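Local structure of serine acetyltransferase (Neisseria gonorrhoeae, 6WYE) at residues D33-I38 with Q58-H63; G67-Y72 with L125-F130. The protein probably catalyses the transfer of an acetyl group from acetyl-CoA to L-serine, the first of two steps from serine to cysteine. All coordinates share one frame; numbering follows the deposited sequence.

In the fold
Both contacts lie in the helical N-terminal part of the chain, the serine acetyltransferase N-terminal region. Helix 34-48 comes first and is followed by helix 53-61. Interaction 1 joins the start of the former to the end of the latter, which closes a helical hairpin. The chain then runs into helix 66-78. Interaction 2 closes a longer loop, from this helix to the short helix 124-129. The contacts follow one another in series and neither nest nor cross. The centres of interaction 1 and interaction 2 are about 9 Å apart. They touch through the ring of Trp-35, which packs on Val-69, and through a probable hydrogen bond between His-63 and Ser-68.

Interaction 1: D33-I38 with Q58-H63; sequences DLWHTI and QTVLRH
Trp-35 reaches from the first turn of helix 34-48 to Val-60 of helix 53-61 and to His-63 just beyond it. The two helices follow each other in the chain and form a helical hairpin in the N-terminal serine acetyltransferase region. Asp-33 stands at the N-cap position of the first helix. Its carbonyl O takes two bonds from Thr-37, one from the backbone N and one from OG1 (2.7 Å), which arrive from opposite faces of the carbonyl plane.

Trp-35 has the largest share of the contact. Its CG is anti to the backbone N (chi1 169°), and the six-membered end of the indole extends to the other helix. The ring edge meets backbone oxygens. CZ2 lies 3.4 Å from His-63 O, which sits in the ring plane. CH2 lies 3.7 Å from Val-60 O, also near that plane. These are edge contacts of ring carbons with carbonyl oxygens. CZ3 also packs on CG1 of Val-60. One turn later Ile-38 adds a second apolar contact, with CG2 at 4.3 Å from the same Val-60 CG1. This methyl therefore meets both helix 34-48 side chains. Ile-38 also packs on Leu-66 and Leu-127, so the hairpin joins the neighbouring helices.

On the second segment a wider pi-type turn spans 58-61. The His-63 ring turns its edge toward the backbone of this turn, with Val-60 C in its plane, and is held at both nitrogens. ND1 is hydrogen-bonded to Ser-68 OG, while NE2 donates to Gln-58 O at 2.7 Å, with a bent N-H...O angle of 135°.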
loop_
_atom_site.group_PDB
_atom_site.type_symbol
_atom_site.label_atom_id
_atom_site.label_comp_id
_atom_site.label_asym_id
_atom_site.label_seq_id
_atom_site.Cartn_x
_atom_site.Cartn_y
_atom_site.Cartn_z
ATOM N N ASP A 33 -15.171 -29.554 -19.850
ATOM C CA ASP A 33 -13.912 -29.132 -19.246
ATOM C C ASP A 33 -14.224 -27.940 -18.343
ATOM O O ASP A 33 -14.619 -26.875 -18.828
ATOM C CB ASP A 33 -12.877 -28.784 -20.314
ATOM N N LEU A 34 -14.098 -28.138 -17.030
ATOM C CA LEU A 34 -14.368 -27.049 -16.095
ATOM C C LEU A 34 -13.406 -25.889 -16.314
ATOM O O LEU A 34 -13.823 -24.731 -16.424
ATOM C CB LEU A 34 -14.266 -27.557 -14.661
ATOM C CG LEU A 34 -14.393 -26.474 -13.591
ATOM C CD1 LEU A 34 -15.786 -25.836 -13.635
ATOM C CD2 LEU A 34 -14.069 -27.056 -12.212
ATOM N N TRP A 35 -12.109 -26.192 -16.376
ATOM C CA TRP A 35 -11.091 -25.154 -16.512
ATOM C C TRP A 35 -11.262 -24.344 -17.794
ATOM O O TRP A 35 -11.134 -23.112 -17.784
ATOM C CB TRP A 35 -9.710 -25.809 -16.446
ATOM C CG TRP A 35 -8.533 -24.930 -16.829
ATOM C CD1 TRP A 35 -7.529 -25.254 -17.698
ATOM C CD2 TRP A 35 -8.223 -23.618 -16.333
ATOM N NE1 TRP A 35 -6.626 -24.227 -17.785
ATOM C CE2 TRP A 35 -7.024 -23.210 -16.957
ATOM C CE3 TRP A 35 -8.841 -22.749 -15.433
ATOM C CZ2 TRP A 35 -6.428 -21.967 -16.705
ATOM C CZ3 TRP A 35 -8.247 -21.508 -15.185
ATOM C CH2 TRP A 35 -7.059 -21.132 -15.823
ATOM N N HIS A 36 -11.543 -25.011 -18.916
ATOM C CA HIS A 36 -11.675 -24.265 -20.165
ATOM C C HIS A 36 -12.965 -23.455 -20.198
ATOM O O HIS A 36 -13.008 -22.393 -20.827
ATOM C CB HIS A 36 -11.499 -25.206 -21.360
ATOM C CG HIS A 36 -10.068 -25.613 -21.548
ATOM N ND1 HIS A 36 -9.089 -24.719 -21.939
ATOM C CD2 HIS A 36 -9.431 -26.784 -21.303
ATOM C CE1 HIS A 36 -7.918 -25.334 -21.965
ATOM N NE2 HIS A 36 -8.099 -26.588 -21.585
ATOM N N THR A 37 -14.028 -23.941 -19.553
ATOM C CA THR A 37 -15.241 -23.134 -19.446
ATOM C C THR A 37 -14.979 -21.882 -18.612
ATOM O O THR A 37 -15.445 -20.786 -18.947
ATOM C CB THR A 37 -16.360 -23.959 -18.809
ATOM O OG1 THR A 37 -16.583 -25.139 -19.586
ATOM C CG2 THR A 37 -17.653 -23.149 -18.712
ATOM N N ILE A 38 -14.204 -22.027 -17.540
ATOM C CA ILE A 38 -13.856 -20.878 -16.708
ATOM C C ILE A 38 -13.037 -19.875 -17.515
ATOM O O ILE A 38 -13.258 -18.659 -17.433
ATOM C CB ILE A 38 -13.127 -21.362 -15.439
ATOM C CG1 ILE A 38 -14.154 -21.882 -14.415
ATOM C CG2 ILE A 38 -12.203 -20.265 -14.861
ATOM C CD1 ILE A 38 -13.547 -22.835 -13.370
ATOM N N GLN A 58 -4.327 -11.407 -15.156
ATOM C CA GLN A 58 -3.289 -11.787 -14.200
ATOM C C GLN A 58 -3.755 -12.882 -13.252
ATOM O O GLN A 58 -2.958 -13.749 -12.869
ATOM C CB GLN A 58 -2.840 -10.564 -13.387
ATOM C CG GLN A 58 -2.003 -9.565 -14.182
ATOM C CD GLN A 58 -2.032 -8.166 -13.586
ATOM O OE1 GLN A 58 -2.530 -7.956 -12.476
ATOM N NE2 GLN A 58 -1.530 -7.190 -14.344
ATOM N N THR A 59 -5.032 -12.882 -12.887
ATOM C CA THR A 59 -5.550 -13.877 -11.958
ATOM C C THR A 59 -5.970 -15.177 -12.644
ATOM O O THR A 59 -5.818 -16.250 -12.053
ATOM C CB THR A 59 -6.735 -13.296 -11.180
ATOM O OG1 THR A 59 -6.299 -12.149 -10.447
ATOM C CG2 THR A 59 -7.328 -14.331 -10.207
ATOM N N VAL A 60 -6.503 -15.114 -13.868
ATOM C CA VAL A 60 -7.044 -16.309 -14.513
ATOM C C VAL A 60 -6.320 -16.658 -15.815
ATOM O O VAL A 60 -5.723 -17.735 -15.929
ATOM C CB VAL A 60 -8.549 -16.146 -14.762
ATOM C CG1 VAL A 60 -9.099 -17.352 -15.532
ATOM C CG2 VAL A 60 -9.296 -15.949 -13.399
ATOM N N LEU A 61 -6.382 -15.765 -16.809
ATOM C CA LEU A 61 -6.066 -16.178 -18.182
ATOM C C LEU A 61 -4.579 -16.470 -18.388
ATOM O O LEU A 61 -4.235 -17.334 -19.201
ATOM C CB LEU A 61 -6.554 -15.126 -19.180
ATOM C CG LEU A 61 -8.051 -14.812 -19.138
ATOM C CD1 LEU A 61 -8.378 -13.757 -20.173
ATOM C CD2 LEU A 61 -8.907 -16.063 -19.380
ATOM N N ARG A 62 -3.681 -15.781 -17.677
ATOM C CA ARG A 62 -2.260 -16.078 -17.830
ATOM C C ARG A 62 -1.843 -17.372 -17.136
ATOM O O ARG A 62 -0.686 -17.784 -17.276
ATOM C CB ARG A 62 -1.399 -14.914 -17.314
ATOM N N HIS A 63 -2.735 -18.024 -16.396
ATOM C CA HIS A 63 -2.378 -19.249 -15.698
ATOM C C HIS A 63 -2.714 -20.476 -16.542
ATOM O O HIS A 63 -3.539 -20.428 -17.455
ATOM C CB HIS A 63 -3.104 -19.341 -14.353
ATOM C CG HIS A 63 -2.752 -18.233 -13.419
ATOM N ND1 HIS A 63 -1.808 -18.370 -12.428
ATOM C CD2 HIS A 63 -3.190 -16.956 -13.350
ATOM C CE1 HIS A 63 -1.684 -17.226 -11.781
ATOM N NE2 HIS A 63 -2.519 -16.354 -12.314
#

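Interaction 2: G67-Y72 with L125-F130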
loop_
_atom_site.group_PDB
_atom_site.type_symbol
_atom_site.label_atom_id
_atom_site.label_comp_id
_atom_site.label_asym_id
_atom_site.label_seq_id
_atom_site.Cartn_x
_atom_site.Cartn_y
_atom_site.Cartn_z
ATOM N N GLY A 67 -5.916 -24.773 -10.341
ATOM C CA GLY A 67 -5.233 -24.704 -9.054
ATOM C C GLY A 67 -4.324 -23.496 -8.944
ATOM O O GLY A 67 -4.239 -22.858 -7.889
ATOM N N SER A 68 -3.643 -23.154 -10.037
ATOM C CA SER A 68 -2.768 -21.989 -10.037
ATOM C C SER A 68 -3.580 -20.707 -9.907
ATOM O O SER A 68 -3.181 -19.777 -9.192
ATOM C CB SER A 68 -1.929 -21.982 -11.329
ATOM O OG SER A 68 -0.987 -20.920 -11.331
ATOM N N VAL A 69 -4.752 -20.669 -10.545
ATOM C CA VAL A 69 -5.654 -19.529 -10.390
ATOM C C VAL A 69 -6.090 -19.394 -8.935
ATOM O O VAL A 69 -6.008 -18.312 -8.339
ATOM C CB VAL A 69 -6.860 -19.674 -11.335
ATOM C CG1 VAL A 69 -7.951 -18.659 -10.997
ATOM C CG2 VAL A 69 -6.403 -19.522 -12.793
ATOM N N LEU A 70 -6.526 -20.500 -8.330
ATOM C CA LEU A 70 -7.008 -20.446 -6.953
ATOM C C LEU A 70 -5.910 -19.987 -6.000
ATOM O O LEU A 70 -6.114 -19.076 -5.187
ATOM C CB LEU A 70 -7.538 -21.812 -6.540
ATOM C CG LEU A 70 -8.101 -21.883 -5.114
ATOM C CD1 LEU A 70 -9.464 -21.182 -5.025
ATOM C CD2 LEU A 70 -8.208 -23.333 -4.691
ATOM N N ALA A 71 -4.719 -20.574 -6.120
ATOM C CA ALA A 71 -3.611 -20.162 -5.262
ATOM C C ALA A 71 -3.330 -18.676 -5.414
ATOM O O ALA A 71 -3.078 -17.976 -4.423
ATOM C CB ALA A 71 -2.354 -20.972 -5.594
ATOM N N TYR A 72 -3.378 -18.176 -6.651
ATOM C CA TYR A 72 -3.119 -16.761 -6.896
ATOM C C TYR A 72 -4.189 -15.885 -6.253
ATOM O O TYR A 72 -3.876 -14.919 -5.551
ATOM C CB TYR A 72 -3.037 -16.509 -8.399
ATOM C CG TYR A 72 -2.482 -15.164 -8.798
ATOM C CD1 TYR A 72 -1.116 -14.975 -8.950
ATOM C CD2 TYR A 72 -3.325 -14.090 -9.054
ATOM C CE1 TYR A 72 -0.600 -13.740 -9.336
ATOM C CE2 TYR A 72 -2.819 -12.855 -9.456
ATOM C CZ TYR A 72 -1.462 -12.690 -9.593
ATOM O OH TYR A 72 -0.960 -11.469 -9.976
ATOM N N LEU A 125 -17.947 -17.372 -11.239
ATOM C CA LEU A 125 -18.516 -16.453 -10.257
ATOM C C LEU A 125 -18.126 -16.838 -8.834
ATOM O O LEU A 125 -17.539 -15.997 -8.130
ATOM C CB LEU A 125 -20.031 -16.359 -10.445
ATOM C CG LEU A 125 -20.793 -15.655 -9.320
ATOM C CD1 LEU A 125 -20.386 -14.191 -9.257
ATOM C CD2 LEU A 125 -22.295 -15.790 -9.545
ATOM N N PRO A 126 -18.382 -18.068 -8.348
ATOM C CA PRO A 126 -17.867 -18.399 -7.005
ATOM C C PRO A 126 -16.355 -18.411 -6.939
ATOM O O PRO A 126 -15.786 -18.031 -5.904
ATOM C CB PRO A 126 -18.453 -19.792 -6.708
ATOM C CG PRO A 126 -18.858 -20.345 -8.036
ATOM C CD PRO A 126 -19.197 -19.171 -8.910
ATOM N N LEU A 127 -15.692 -18.872 -8.007
ATOM C CA LEU A 127 -14.231 -18.924 -8.017
ATOM C C LEU A 127 -13.639 -17.562 -7.660
ATOM O O LEU A 127 -12.714 -17.461 -6.846
ATOM C CB LEU A 127 -13.717 -19.391 -9.390
ATOM C CG LEU A 127 -12.204 -19.206 -9.573
ATOM C CD1 LEU A 127 -11.427 -20.037 -8.558
ATOM C CD2 LEU A 127 -11.733 -19.534 -10.978
ATOM N N LEU A 128 -14.171 -16.502 -8.260
ATOM C CA LEU A 128 -13.620 -15.167 -8.065
ATOM C C LEU A 128 -14.324 -14.355 -6.990
ATOM O O LEU A 128 -13.679 -13.510 -6.365
ATOM C CB LEU A 128 -13.667 -14.380 -9.386
ATOM C CG LEU A 128 -12.814 -15.004 -10.485
ATOM C CD1 LEU A 128 -12.949 -14.267 -11.825
ATOM C CD2 LEU A 128 -11.361 -15.070 -10.029
ATOM N N TYR A 129 -15.624 -14.571 -6.746
ATOM C CA TYR A 129 -16.386 -13.584 -5.991
ATOM C C TYR A 129 -17.215 -14.118 -4.831
ATOM O O TYR A 129 -17.927 -13.322 -4.210
ATOM C CB TYR A 129 -17.319 -12.801 -6.934
ATOM C CG TYR A 129 -16.607 -12.259 -8.177
ATOM C CD1 TYR A 129 -15.574 -11.331 -8.061
ATOM C CD2 TYR A 129 -16.966 -12.689 -9.446
ATOM C CE1 TYR A 129 -14.922 -10.830 -9.160
ATOM C CE2 TYR A 129 -16.320 -12.193 -10.582
ATOM C CZ TYR A 129 -15.306 -11.270 -10.433
ATOM O OH TYR A 129 -14.662 -10.801 -11.548
ATOM N N PHE A 130 -17.169 -15.420 -4.519
ATOM C CA PHE A 130 -17.956 -15.964 -3.405
ATOM C C PHE A 130 -17.038 -16.243 -2.221
ATOM O O PHE A 130 -16.238 -17.181 -2.248
ATOM C CB PHE A 130 -18.721 -17.230 -3.800
ATOM C CG PHE A 130 -19.995 -16.968 -4.576
ATOM C CD1 PHE A 130 -20.258 -15.717 -5.110
ATOM C CD2 PHE A 130 -20.918 -17.992 -4.784
ATOM C CE1 PHE A 130 -21.421 -15.480 -5.833
ATOM C CE2 PHE A 130 -22.077 -17.769 -5.493
ATOM C CZ PHE A 130 -22.331 -16.519 -6.035
#
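The backbones of helix 66-78 and helix 124-129 come closest at Leu-70 and Leu-127, whose CA atoms are 7.5 Å apart. The contact between them is apolar, small and buried, a helix-helix contact inside the alpha-helical N-terminal serine acetyltransferase region. Leu-127 supplies nearly all of the second side and uses both of its methyl groups. CD2 meets CG1 of Val-69 at 3.9 Å. CD1 meets CD1 of Leu-70 at 4.2 Å. The leucine thus reaches two consecutive residues of helix 66-78 with one methyl each.

With chi1 at 169° the CG of Leu-127 swings away from its backbone N, which carries the two methyls across to the other helix. The CB of Val-69 already faces the second segment. Its CG1 does the touching, while CG2 is anti to the carbonyl carbon and turns to the Trp-35 side. The side chains of Val-69 and Leu-127 cross at about a right angle, so they meet at a methyl pair and do not lie alongside each other.

Two histidine bonds flank the contact. Leu-128 O is hydrogen-bonded to NE2 of His-73, which ties the same two helices together. Leu-127 O is hydrogen-bonded to NE2 of His-134, which lies on the following helix 131-147.

Around this contact, Val-69 also packs on Val-60 of helix 53-61, and Leu-70 on Val-106 of helix 100-116. Pro-126 leans on Leu-110 and Ile-113 of helix 100-116. Helix 124-129 also borders another subunit, where Leu-125 packs on Tyr-155 of that neighbouring chain.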